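Local coordinates for glyoxalase family protein (PDB 2P7Q) that catalyses the manganese-dependent hydration of fosfomycin, opening the epoxide of the antibiotic to give a diol and so conferring resistance, at residues G4-T9 and G51-I56; F72-E77 and F117-G122; V91-E96 and R105-Y110. The protein carries 1 engineered substitution. All coordinates share one frame; numbering follows the deposited sequence.

Contact 1: residues G4-T9 and G51-I56; sequences GLSHIT and GLWICI. With MN (manganese (II) ion), chain I; GG6 ([(1S,2S)-1,2-dihydroxypropyl]phosphonic acid), chain J.
H7 and W53 bring their flat groups together with neither stacking nor edge-to-face geometry: the imidazole and the six-membered indole ring are inclined at 48°, with centroids 4.7 Å apart. One face of the indole is met, toward its rim, by H7 CB, whose CH-pi contact ends 4.0 Å from the centroid of the five-membered ring of W53. The two side chains run side by side in the same direction. The carbonyl O of S6 approaches W53 CE3 obliquely. F46 of strand 44-49 meets the indole edge-to-face. H7 CG lies between the backbone N and the carbonyl carbon (chi1 60°), a torsion that turns the imidazole alongside the indole, ND1 nearest CZ3, and presents NE2 to manganese at 2.3 Å. At the imidazole edge, near its plane, lies O1 of the bound diol, while the sulfur of C55 comes in obliquely. ND1 of H7 donates to S6 OG at 2.9 Å, with the hydroxyl tilted from the ring plane, and this bond helps fix the rotation of the metal ligand.

The backbones of strands 4-12 and 52-58 run parallel, as the first and last strands of a beta-alpha-beta-beta-beta module. I8 bonds through both its N-H, to W53 O at 3.2 Å, and its carbonyl, from C55 N at 2.8 Å. L5 and I8 meet the two methyls of L52, I8 CD1 lying 3.6 Å from L52 CD2. T9 OG1 donates to phosphonate O5 at 2.6 Å. E118 and H69 of the second subunit complete the protein ligands of this manganese, and the diol itself chelates it through O1 and O5. The active site is therefore shared between subunits, and H7 holds the manganese where the metal itself would be expected to polarise the diol and phosphonate oxygens it binds.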
loop_
_atom_site.group_PDB
_atom_site.type_symbol
_atom_site.label_atom_id
_atom_site.label_comp_id
_atom_site.label_asym_id
_atom_site.label_seq_id
_atom_site.Cartn_x
_atom_site.Cartn_y
_atom_site.Cartn_z
ATOM N N GLY A 4 -9.765 1.629 -9.586
ATOM C CA GLY A 4 -8.732 2.334 -8.855
ATOM C C GLY A 4 -8.475 1.640 -7.533
ATOM O O GLY A 4 -8.797 0.457 -7.373
ATOM N N LEU A 5 -7.896 2.378 -6.584
ATOM C CA LEU A 5 -7.599 1.844 -5.256
ATOM C C LEU A 5 -8.869 1.809 -4.404
ATOM O O LEU A 5 -9.613 2.780 -4.347
ATOM C CB LEU A 5 -6.552 2.722 -4.572
ATOM C CG LEU A 5 -5.895 2.226 -3.280
ATOM C CD1 LEU A 5 -5.052 0.988 -3.562
ATOM C CD2 LEU A 5 -5.013 3.332 -2.717
ATOM N N SER A 6 -9.134 0.687 -3.753
ATOM C CA SER A 6 -10.313 0.606 -2.910
ATOM C C SER A 6 -9.956 1.117 -1.528
ATOM O O SER A 6 -10.515 2.099 -1.049
ATOM C CB SER A 6 -10.800 -0.830 -2.785
ATOM O OG SER A 6 -11.959 -0.880 -1.969
ATOM N N HIS A 7 -9.003 0.437 -0.903
ATOM C CA HIS A 7 -8.554 0.786 0.434
ATOM C C HIS A 7 -7.326 -0.034 0.803
ATOM O O HIS A 7 -6.940 -0.947 0.077
ATOM C CB HIS A 7 -9.666 0.510 1.452
ATOM C CG HIS A 7 -10.102 -0.923 1.507
ATOM N ND1 HIS A 7 -11.110 -1.426 0.713
ATOM C CD2 HIS A 7 -9.671 -1.957 2.267
ATOM C CE1 HIS A 7 -11.285 -2.710 0.985
ATOM N NE2 HIS A 7 -10.425 -3.056 1.925
ATOM N N ILE A 8 -6.722 0.300 1.936
ATOM C CA ILE A 8 -5.542 -0.394 2.432
ATOM C C ILE A 8 -5.804 -0.695 3.902
ATOM O O ILE A 8 -6.085 0.207 4.689
ATOM C CB ILE A 8 -4.286 0.489 2.290
ATOM C CG1 ILE A 8 -4.080 0.845 0.814
ATOM C CG2 ILE A 8 -3.080 -0.223 2.855
ATOM C CD1 ILE A 8 -2.854 1.683 0.524
ATOM N N THR A 9 -5.729 -1.965 4.270
ATOM C CA THR A 9 -5.991 -2.362 5.641
ATOM C C THR A 9 -4.732 -2.795 6.362
ATOM O O THR A 9 -4.079 -3.747 5.958
ATOM C CB THR A 9 -6.997 -3.536 5.692
ATOM O OG1 THR A 9 -8.260 -3.111 5.173
ATOM C CG2 THR A 9 -7.181 -4.035 7.111
ATOM N N GLY A 51 -7.578 11.587 0.408
ATOM C CA GLY A 51 -8.344 10.784 -0.522
ATOM C C GLY A 51 -8.382 9.305 -0.204
ATOM O O GLY A 51 -9.436 8.693 -0.232
ATOM N N LEU A 52 -7.230 8.732 0.116
ATOM C CA LEU A 52 -7.142 7.312 0.411
ATOM C C LEU A 52 -7.934 6.824 1.625
ATOM O O LEU A 52 -7.935 7.448 2.677
ATOM C CB LEU A 52 -5.669 6.916 0.561
ATOM C CG LEU A 52 -5.434 5.440 0.891
ATOM C CD1 LEU A 52 -6.297 4.556 -0.004
ATOM C CD2 LEU A 52 -3.954 5.113 0.720
ATOM N N TRP A 53 -8.602 5.689 1.461
ATOM C CA TRP A 53 -9.390 5.075 2.521
ATOM C C TRP A 53 -8.502 4.061 3.278
ATOM O O TRP A 53 -8.248 2.961 2.797
ATOM C CB TRP A 53 -10.620 4.403 1.881
ATOM C CG TRP A 53 -11.457 3.532 2.776
ATOM C CD1 TRP A 53 -11.420 3.476 4.141
ATOM C CD2 TRP A 53 -12.460 2.586 2.363
ATOM N NE1 TRP A 53 -12.334 2.553 4.604
ATOM C CE2 TRP A 53 -12.985 1.993 3.536
ATOM C CE3 TRP A 53 -12.964 2.182 1.121
ATOM C CZ2 TRP A 53 -13.989 1.015 3.501
ATOM C CZ3 TRP A 53 -13.966 1.207 1.088
ATOM C CH2 TRP A 53 -14.465 0.637 2.273
ATOM N N ILE A 54 -8.016 4.453 4.456
ATOM C CA ILE A 54 -7.151 3.592 5.269
ATOM C C ILE A 54 -7.925 2.914 6.391
ATOM O O ILE A 54 -8.665 3.565 7.120
ATOM C CB ILE A 54 -6.014 4.390 5.944
ATOM C CG1 ILE A 54 -5.332 5.304 4.931
ATOM C CG2 ILE A 54 -4.989 3.431 6.541
ATOM C CD1 ILE A 54 -4.658 4.558 3.814
ATOM N N CYS A 55 -7.743 1.606 6.535
ATOM C CA CYS A 55 -8.415 0.855 7.585
ATOM C C CYS A 55 -7.411 0.274 8.567
ATOM O O CYS A 55 -6.383 -0.268 8.174
ATOM C CB CYS A 55 -9.236 -0.276 6.993
ATOM S SG CYS A 55 -10.631 0.275 6.029
ATOM N N ILE A 56 -7.723 0.396 9.851
ATOM C CA ILE A 56 -6.867 -0.114 10.912
ATOM C C ILE A 56 -7.670 -1.113 11.748
ATOM O O ILE A 56 -8.764 -0.808 12.215
ATOM C CB ILE A 56 -6.369 1.043 11.809
ATOM C CG1 ILE A 56 -5.668 2.107 10.955
ATOM C CG2 ILE A 56 -5.401 0.518 12.850
ATOM C CD1 ILE A 56 -4.393 1.619 10.251
HETATM MN MN MN I . -10.265 -5.144 2.901
HETATM O O1 GG6 J . -12.107 -5.508 2.717
HETATM C C2 GG6 J . -13.298 -5.329 3.506
HETATM C C3 GG6 J . -14.368 -6.382 3.073
HETATM C C1 GG6 J . -13.004 -5.494 5.039
HETATM O O2 GG6 J . -12.534 -6.803 5.412
HETATM P P GG6 J . -11.820 -4.306 5.654
HETATM O O3 GG6 J . -12.287 -2.855 5.232
HETATM O O4 GG6 J . -11.813 -4.408 7.091
HETATM O O5 GG6 J . -10.373 -4.580 5.108
#

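Contact 2: residues F72-E77 and F117-G122; sequences FQIQSE and FELHAG. With MN (manganese (II) ion), chain G; GG6 ([(1S,2S)-1,2-dihydroxypropyl]phosphonic acid), chain H.
F72 and F117 extend side by side, pointing the same way, and meet rim to rim: CE1 of F72 and CD2 of F117 are 4.0 Å apart, each near the plane of the other ring. They stand on strands 69-73 and 116-120, the parallel first and last strands of the second beta-alpha-beta-beta-beta module of the glyoxalase (vicinal oxygen chelate) fold. F26, from helix 15-26, meets both rings. On the same face L119 CD2 packs against F72 CB, and I74 crosses L119 at about a right angle, its CD1 lying 3.8 Å from L119 CB. I74 CG1 sits between its backbone N and carbonyl carbon (chi1 62°), which carries CD1 across the neighbouring strand. Y82 of helix 79-87 touches both I74 and L119, and V79 touches I74 and A121.

The backbones are laced by three bonds, F72 N to E118 O, H120 N to F72 O at 2.7 Å, and I74 N to H120 O. Q73 CG is anti to its backbone N and the chain then bends at chi2 (72°), folding the amide back over the backbone. There Q73 NE2 donates to I74 O, close to the plane of its own amide, and makes a weak second bond to G122 O at 3.4 Å.

The opposite face carries E118 and H120 toward the bound diol. H120 CE1 lies 3.8 Å from the ligand methyl C3, approached obliquely, while ND1 is hydrogen-bonded to S106 OG. That hydroxyl also bonds E118 OE2 and so steadies two pocket residues from the second shell. H69 and, from the second subunit, H7 are the other protein ligands of manganese. E118 binds the metal through OE1 at 2.4 Å and brings OE2 to 2.8 Å from ligand O1.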
loop_
_atom_site.group_PDB
_atom_site.type_symbol
_atom_site.label_atom_id
_atom_site.label_comp_id
_atom_site.label_asym_id
_atom_site.label_seq_id
_atom_site.Cartn_x
_atom_site.Cartn_y
_atom_site.Cartn_z
ATOM N N PHE A 72 3.232 8.428 0.383
ATOM C CA PHE A 72 2.334 9.552 0.189
ATOM C C PHE A 72 3.103 10.680 -0.452
ATOM O O PHE A 72 4.327 10.781 -0.304
ATOM C CB PHE A 72 1.737 10.011 1.521
ATOM C CG PHE A 72 0.830 9.002 2.136
ATOM C CD1 PHE A 72 1.343 7.964 2.909
ATOM C CD2 PHE A 72 -0.534 9.036 1.885
ATOM C CE1 PHE A 72 0.501 6.961 3.423
ATOM C CE2 PHE A 72 -1.386 8.040 2.391
ATOM C CZ PHE A 72 -0.861 7.002 3.159
ATOM N N GLN A 73 2.364 11.531 -1.155
ATOM C CA GLN A 73 2.926 12.665 -1.872
ATOM C C GLN A 73 3.012 13.930 -1.031
ATOM O O GLN A 73 2.057 14.307 -0.358
ATOM C CB GLN A 73 2.065 12.941 -3.111
ATOM C CG GLN A 73 2.556 14.053 -4.002
ATOM C CD GLN A 73 3.792 13.664 -4.760
ATOM O OE1 GLN A 73 3.770 12.728 -5.565
ATOM N NE2 GLN A 73 4.890 14.372 -4.509
ATOM N N ILE A 74 4.163 14.583 -1.067
ATOM C CA ILE A 74 4.340 15.834 -0.343
ATOM C C ILE A 74 5.169 16.732 -1.244
ATOM O O ILE A 74 5.683 16.290 -2.277
ATOM C CB ILE A 74 5.099 15.655 0.991
ATOM C CG1 ILE A 74 6.509 15.132 0.719
ATOM C CG2 ILE A 74 4.334 14.727 1.911
ATOM C CD1 ILE A 74 7.443 15.220 1.908
ATOM N N GLN A 75 5.305 17.992 -0.858
ATOM C CA GLN A 75 6.087 18.916 -1.660
ATOM C C GLN A 75 7.475 19.035 -1.069
ATOM O O GLN A 75 7.694 18.665 0.087
ATOM C CB GLN A 75 5.400 20.276 -1.718
ATOM C CG GLN A 75 3.981 20.198 -2.254
ATOM C CD GLN A 75 3.864 19.227 -3.418
ATOM O OE1 GLN A 75 4.588 19.342 -4.418
ATOM N NE2 GLN A 75 2.951 18.256 -3.293
ATOM N N SER A 76 8.414 19.540 -1.862
ATOM C CA SER A 76 9.793 19.677 -1.421
ATOM C C SER A 76 9.975 20.691 -0.304
ATOM O O SER A 76 10.894 20.575 0.502
ATOM C CB SER A 76 10.672 20.062 -2.604
ATOM O OG SER A 76 10.483 19.152 -3.672
ATOM N N GLU A 77 9.100 21.686 -0.262
ATOM C CA GLU A 77 9.180 22.722 0.752
ATOM C C GLU A 77 8.757 22.170 2.111
ATOM O O GLU A 77 9.144 22.703 3.151
ATOM C CB GLU A 77 8.276 23.900 0.380
ATOM C CG GLU A 77 8.330 24.312 -1.082
ATOM C CD GLU A 77 7.416 23.469 -1.974
ATOM O OE1 GLU A 77 6.195 23.407 -1.686
ATOM O OE2 GLU A 77 7.911 22.876 -2.964
ATOM N N PHE A 117 6.539 3.437 6.088
ATOM C CA PHE A 117 5.828 4.531 5.449
ATOM C C PHE A 117 6.834 5.441 4.797
ATOM O O PHE A 117 8.029 5.402 5.111
ATOM C CB PHE A 117 5.022 5.355 6.472
ATOM C CG PHE A 117 3.743 4.709 6.904
ATOM C CD1 PHE A 117 3.721 3.828 7.971
ATOM C CD2 PHE A 117 2.568 4.944 6.203
ATOM C CE1 PHE A 117 2.550 3.179 8.337
ATOM C CE2 PHE A 117 1.385 4.298 6.562
ATOM C CZ PHE A 117 1.381 3.411 7.633
ATOM N N GLU A 118 6.344 6.275 3.893
ATOM C CA GLU A 118 7.200 7.222 3.202
ATOM C C GLU A 118 6.445 8.446 2.749
ATOM O O GLU A 118 5.308 8.359 2.308
ATOM C CB GLU A 118 7.858 6.575 1.979
ATOM C CG GLU A 118 8.380 7.592 0.965
ATOM C CD GLU A 118 8.943 6.940 -0.285
ATOM O OE1 GLU A 118 8.421 5.866 -0.666
ATOM O OE2 GLU A 118 9.891 7.505 -0.887
ATOM N N LEU A 119 7.099 9.588 2.873
ATOM C CA LEU A 119 6.539 10.842 2.415
ATOM C C LEU A 119 7.490 11.219 1.282
ATOM O O LEU A 119 8.628 11.624 1.518
ATOM C CB LEU A 119 6.567 11.883 3.538
ATOM C CG LEU A 119 5.642 11.590 4.715
ATOM C CD1 LEU A 119 5.790 12.694 5.753
ATOM C CD2 LEU A 119 4.214 11.513 4.226
ATOM N N HIS A 120 7.020 11.056 0.053
ATOM C CA HIS A 120 7.824 11.327 -1.133
ATOM C C HIS A 120 7.584 12.696 -1.749
ATOM O O HIS A 120 6.447 13.133 -1.917
ATOM C CB HIS A 120 7.550 10.230 -2.183
ATOM C CG HIS A 120 8.404 10.313 -3.414
ATOM N ND1 HIS A 120 9.782 10.247 -3.378
ATOM C CD2 HIS A 120 8.069 10.397 -4.725
ATOM C CE1 HIS A 120 10.257 10.283 -4.610
ATOM N NE2 HIS A 120 9.238 10.374 -5.445
ATOM N N ALA A 121 8.679 13.376 -2.057
ATOM C CA ALA A 121 8.628 14.676 -2.710
ATOM C C ALA A 121 9.084 14.305 -4.120
ATOM O O ALA A 121 9.603 13.208 -4.329
ATOM C CB ALA A 121 9.605 15.643 -2.056
ATOM N N GLY A 122 8.910 15.180 -5.095
ATOM C CA GLY A 122 9.322 14.784 -6.426
ATOM C C GLY A 122 8.260 13.851 -6.982
ATOM O O GLY A 122 7.548 13.191 -6.226
HETATM MN MN MN G . 9.208 4.482 -2.496
HETATM O O1 GG6 H . 10.806 5.798 -2.958
HETATM C C2 GG6 H . 11.320 5.901 -4.319
HETATM C C3 GG6 H . 12.306 7.124 -4.400
HETATM C C1 GG6 H . 12.077 4.587 -4.748
HETATM O O2 GG6 H . 13.193 4.347 -3.902
HETATM P P GG6 H . 11.035 3.150 -4.690
HETATM O O3 GG6 H . 9.810 3.341 -5.631
HETATM O O4 GG6 H . 11.816 2.024 -5.115
HETATM O O5 GG6 H . 10.514 2.889 -3.216
#

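Contact 3: residues V91-E96 and R105-Y110; sequences VEMKPE and RSIYFY. With GG6 ([(1S,2S)-1,2-dihydroxypropyl]phosphonic acid), chain H.
K94 and Y110 meet through a polar side-chain bond: the lysine, bent at chi2, chi3 and chi4, doubles back so that CD lies 3.4 Å from Y110 CE1 and NZ donates to Y110 OH. The modelled 2.5 Å between K94 NZ and Y110 OH is short, and its exact value is doubtful. E92 extends alongside the same tyrosine, its carboxylate plane 41° from the ring, and is held by a salt bridge to R65, which also makes a cation-pi contact with Y110. E96 OE1 forms a salt bridge with R105 NE at 3.6 Å, in the guanidinium plane, though E96 is poorly ordered. Y108 turns its hydroxyl to the ligand, donating to diol O1 at 2.7 Å.

Backbone bonding is sparse. K94 N donates to Y108 O at 3.1 Å from above the carbonyl plane, and Y110 N reaches E92 O weakly. With M93 bridged to F109, residues 91-96 stand where the second strand of the beta-alpha-beta-beta-beta module would lie, running roughly opposite to strand 106-110, though without regular strand structure.

Apolar contacts fall on the helix side. M93 CG packs 4.0 Å from F109 CB, M93 SD approaches I107 CG2, and I86 touches V91 and M93.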
loop_
_atom_site.group_PDB
_atom_site.type_symbol
_atom_site.label_atom_id
_atom_site.label_comp_id
_atom_site.label_asym_id
_atom_site.label_seq_id
_atom_site.Cartn_x
_atom_site.Cartn_y
_atom_site.Cartn_z
ATOM N N VAL A 91 9.262 8.894 16.539
ATOM C CA VAL A 91 9.101 7.673 15.756
ATOM C C VAL A 91 10.403 7.438 14.993
ATOM O O VAL A 91 11.083 8.384 14.594
ATOM C CB VAL A 91 7.898 7.738 14.771
ATOM C CG1 VAL A 91 6.676 8.327 15.465
ATOM C CG2 VAL A 91 8.264 8.512 13.540
ATOM N N GLU A 92 10.760 6.176 14.818
ATOM C CA GLU A 92 11.993 5.819 14.128
ATOM C C GLU A 92 11.984 6.247 12.657
ATOM O O GLU A 92 11.005 6.018 11.956
ATOM C CB GLU A 92 12.204 4.309 14.224
ATOM C CG GLU A 92 13.490 3.820 13.594
ATOM C CD GLU A 92 13.569 2.309 13.546
ATOM O OE1 GLU A 92 14.532 1.786 12.935
ATOM O OE2 GLU A 92 12.665 1.649 14.118
ATOM N N MET A 93 13.071 6.877 12.213
ATOM C CA MET A 93 13.230 7.326 10.824
ATOM C C MET A 93 14.470 6.706 10.181
ATOM O O MET A 93 15.558 6.813 10.726
ATOM C CB MET A 93 13.401 8.843 10.744
ATOM C CG MET A 93 12.142 9.657 10.885
ATOM S SD MET A 93 12.479 11.413 10.555
ATOM C CE MET A 93 12.790 12.037 12.227
ATOM N N LYS A 94 14.312 6.077 9.015
ATOM C CA LYS A 94 15.454 5.486 8.319
ATOM C C LYS A 94 16.354 6.620 7.821
ATOM O O LYS A 94 15.937 7.772 7.762
ATOM C CB LYS A 94 14.991 4.651 7.118
ATOM C CG LYS A 94 13.993 3.548 7.440
ATOM C CD LYS A 94 14.510 2.615 8.537
ATOM C CE LYS A 94 15.342 1.471 7.997
ATOM N NZ LYS A 94 14.494 0.471 7.317
ATOM N N PRO A 95 17.615 6.314 7.487
ATOM C CA PRO A 95 18.520 7.362 6.994
ATOM C C PRO A 95 18.225 7.683 5.520
ATOM O O PRO A 95 17.477 6.959 4.854
ATOM C CB PRO A 95 19.902 6.735 7.163
ATOM C CG PRO A 95 19.699 5.716 8.247
ATOM C CD PRO A 95 18.378 5.117 7.874
ATOM N N GLU A 96 18.812 8.762 5.011
ATOM C CA GLU A 96 18.606 9.135 3.618
ATOM C C GLU A 96 19.030 7.994 2.696
ATOM O O GLU A 96 20.134 7.459 2.805
ATOM C CB GLU A 96 19.395 10.405 3.285
ATOM C CG GLU A 96 18.687 11.709 3.673
ATOM C CD GLU A 96 17.681 12.188 2.618
ATOM O OE1 GLU A 96 17.020 13.229 2.852
ATOM O OE2 GLU A 96 17.556 11.529 1.556
ATOM N N ARG A 105 13.493 14.103 -2.862
ATOM C CA ARG A 105 13.807 13.698 -1.491
ATOM C C ARG A 105 12.673 12.839 -0.909
ATOM O O ARG A 105 11.511 12.968 -1.306
ATOM C CB ARG A 105 13.995 14.929 -0.602
ATOM C CG ARG A 105 15.085 15.885 -1.032
ATOM C CD ARG A 105 16.299 15.827 -0.102
ATOM N NE ARG A 105 16.056 16.290 1.271
ATOM C CZ ARG A 105 15.503 17.460 1.600
ATOM N NH1 ARG A 105 15.106 18.308 0.656
ATOM N NH2 ARG A 105 15.383 17.804 2.878
ATOM N N SER A 106 13.020 11.957 0.023
ATOM C CA SER A 106 12.030 11.105 0.680
ATOM C C SER A 106 12.297 10.993 2.182
ATOM O O SER A 106 13.426 11.190 2.641
ATOM C CB SER A 106 12.045 9.690 0.096
ATOM O OG SER A 106 11.638 9.655 -1.256
ATOM N N ILE A 107 11.247 10.676 2.935
ATOM C CA ILE A 107 11.348 10.467 4.382
ATOM C C ILE A 107 10.750 9.089 4.645
ATOM O O ILE A 107 9.593 8.834 4.308
ATOM C CB ILE A 107 10.509 11.480 5.212
ATOM C CG1 ILE A 107 10.987 12.910 4.987
ATOM C CG2 ILE A 107 10.622 11.153 6.690
ATOM C CD1 ILE A 107 10.052 13.945 5.610
ATOM N N TYR A 108 11.533 8.194 5.229
ATOM C CA TYR A 108 11.028 6.858 5.535
ATOM C C TYR A 108 10.929 6.718 7.046
ATOM O O TYR A 108 11.731 7.297 7.778
ATOM C CB TYR A 108 11.954 5.782 4.954
ATOM C CG TYR A 108 11.718 5.484 3.479
ATOM C CD1 TYR A 108 12.558 5.997 2.483
ATOM C CD2 TYR A 108 10.665 4.660 3.084
ATOM C CE1 TYR A 108 12.352 5.682 1.131
ATOM C CE2 TYR A 108 10.453 4.349 1.741
ATOM C CZ TYR A 108 11.297 4.857 0.772
ATOM O OH TYR A 108 11.072 4.508 -0.550
ATOM N N PHE A 109 9.950 5.948 7.514
ATOM C CA PHE A 109 9.760 5.775 8.944
ATOM C C PHE A 109 8.719 4.702 9.236
ATOM O O PHE A 109 7.924 4.354 8.367
ATOM C CB PHE A 109 9.328 7.113 9.544
ATOM C CG PHE A 109 8.045 7.652 8.969
ATOM C CD1 PHE A 109 6.820 7.309 9.526
ATOM C CD2 PHE A 109 8.063 8.497 7.865
ATOM C CE1 PHE A 109 5.628 7.798 8.992
ATOM C CE2 PHE A 109 6.880 8.992 7.321
ATOM C CZ PHE A 109 5.660 8.640 7.886
ATOM N N TYR A 110 8.707 4.174 10.457
ATOM C CA TYR A 110 7.728 3.142 10.778
ATOM C C TYR A 110 6.618 3.632 11.694
ATOM O O TYR A 110 6.668 4.738 12.212
ATOM C CB TYR A 110 8.382 1.952 11.469
ATOM C CG TYR A 110 9.510 1.305 10.719
ATOM C CD1 TYR A 110 10.802 1.812 10.807
ATOM C CD2 TYR A 110 9.287 0.177 9.925
ATOM C CE1 TYR A 110 11.839 1.214 10.130
ATOM C CE2 TYR A 110 10.322 -0.427 9.244
ATOM C CZ TYR A 110 11.592 0.095 9.352
ATOM O OH TYR A 110 12.631 -0.493 8.698
HETATM O O1 GG6 H . 10.806 5.798 -2.958
HETATM C C2 GG6 H . 11.320 5.901 -4.319
HETATM C C3 GG6 H . 12.306 7.124 -4.400
HETATM C C1 GG6 H . 12.077 4.587 -4.748
HETATM O O2 GG6 H . 13.193 4.347 -3.902
HETATM P P GG6 H . 11.035 3.150 -4.690
HETATM O O3 GG6 H . 9.810 3.341 -5.631
HETATM O O4 GG6 H . 11.816 2.024 -5.115
HETATM O O5 GG6 H . 10.514 2.889 -3.216
#

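Contacts 1 and 2 are buried parallel strand pairs, each joining the first and last strands of one of the chain's two modules, and both border the second subunit. They touch through L52 and F72, yet serve different active sites: contact 1 gives one histidine ligand, H7, to one manganese, contact 2 the glutamate ligand of the other. Contact 3 is only partly buried, on the other side of the chain's centre from contact 1, and touches no second subunit. It shares a sheet with contact 2 through neighbouring strands 106-110 and 116-120. Its exposed side carries a lysine that bonds a buried tyrosine, and a loose glutamate-arginine salt bridge, whereas contacts 1 and 2 combine regular backbone bonding with apolar packing and metal ligation.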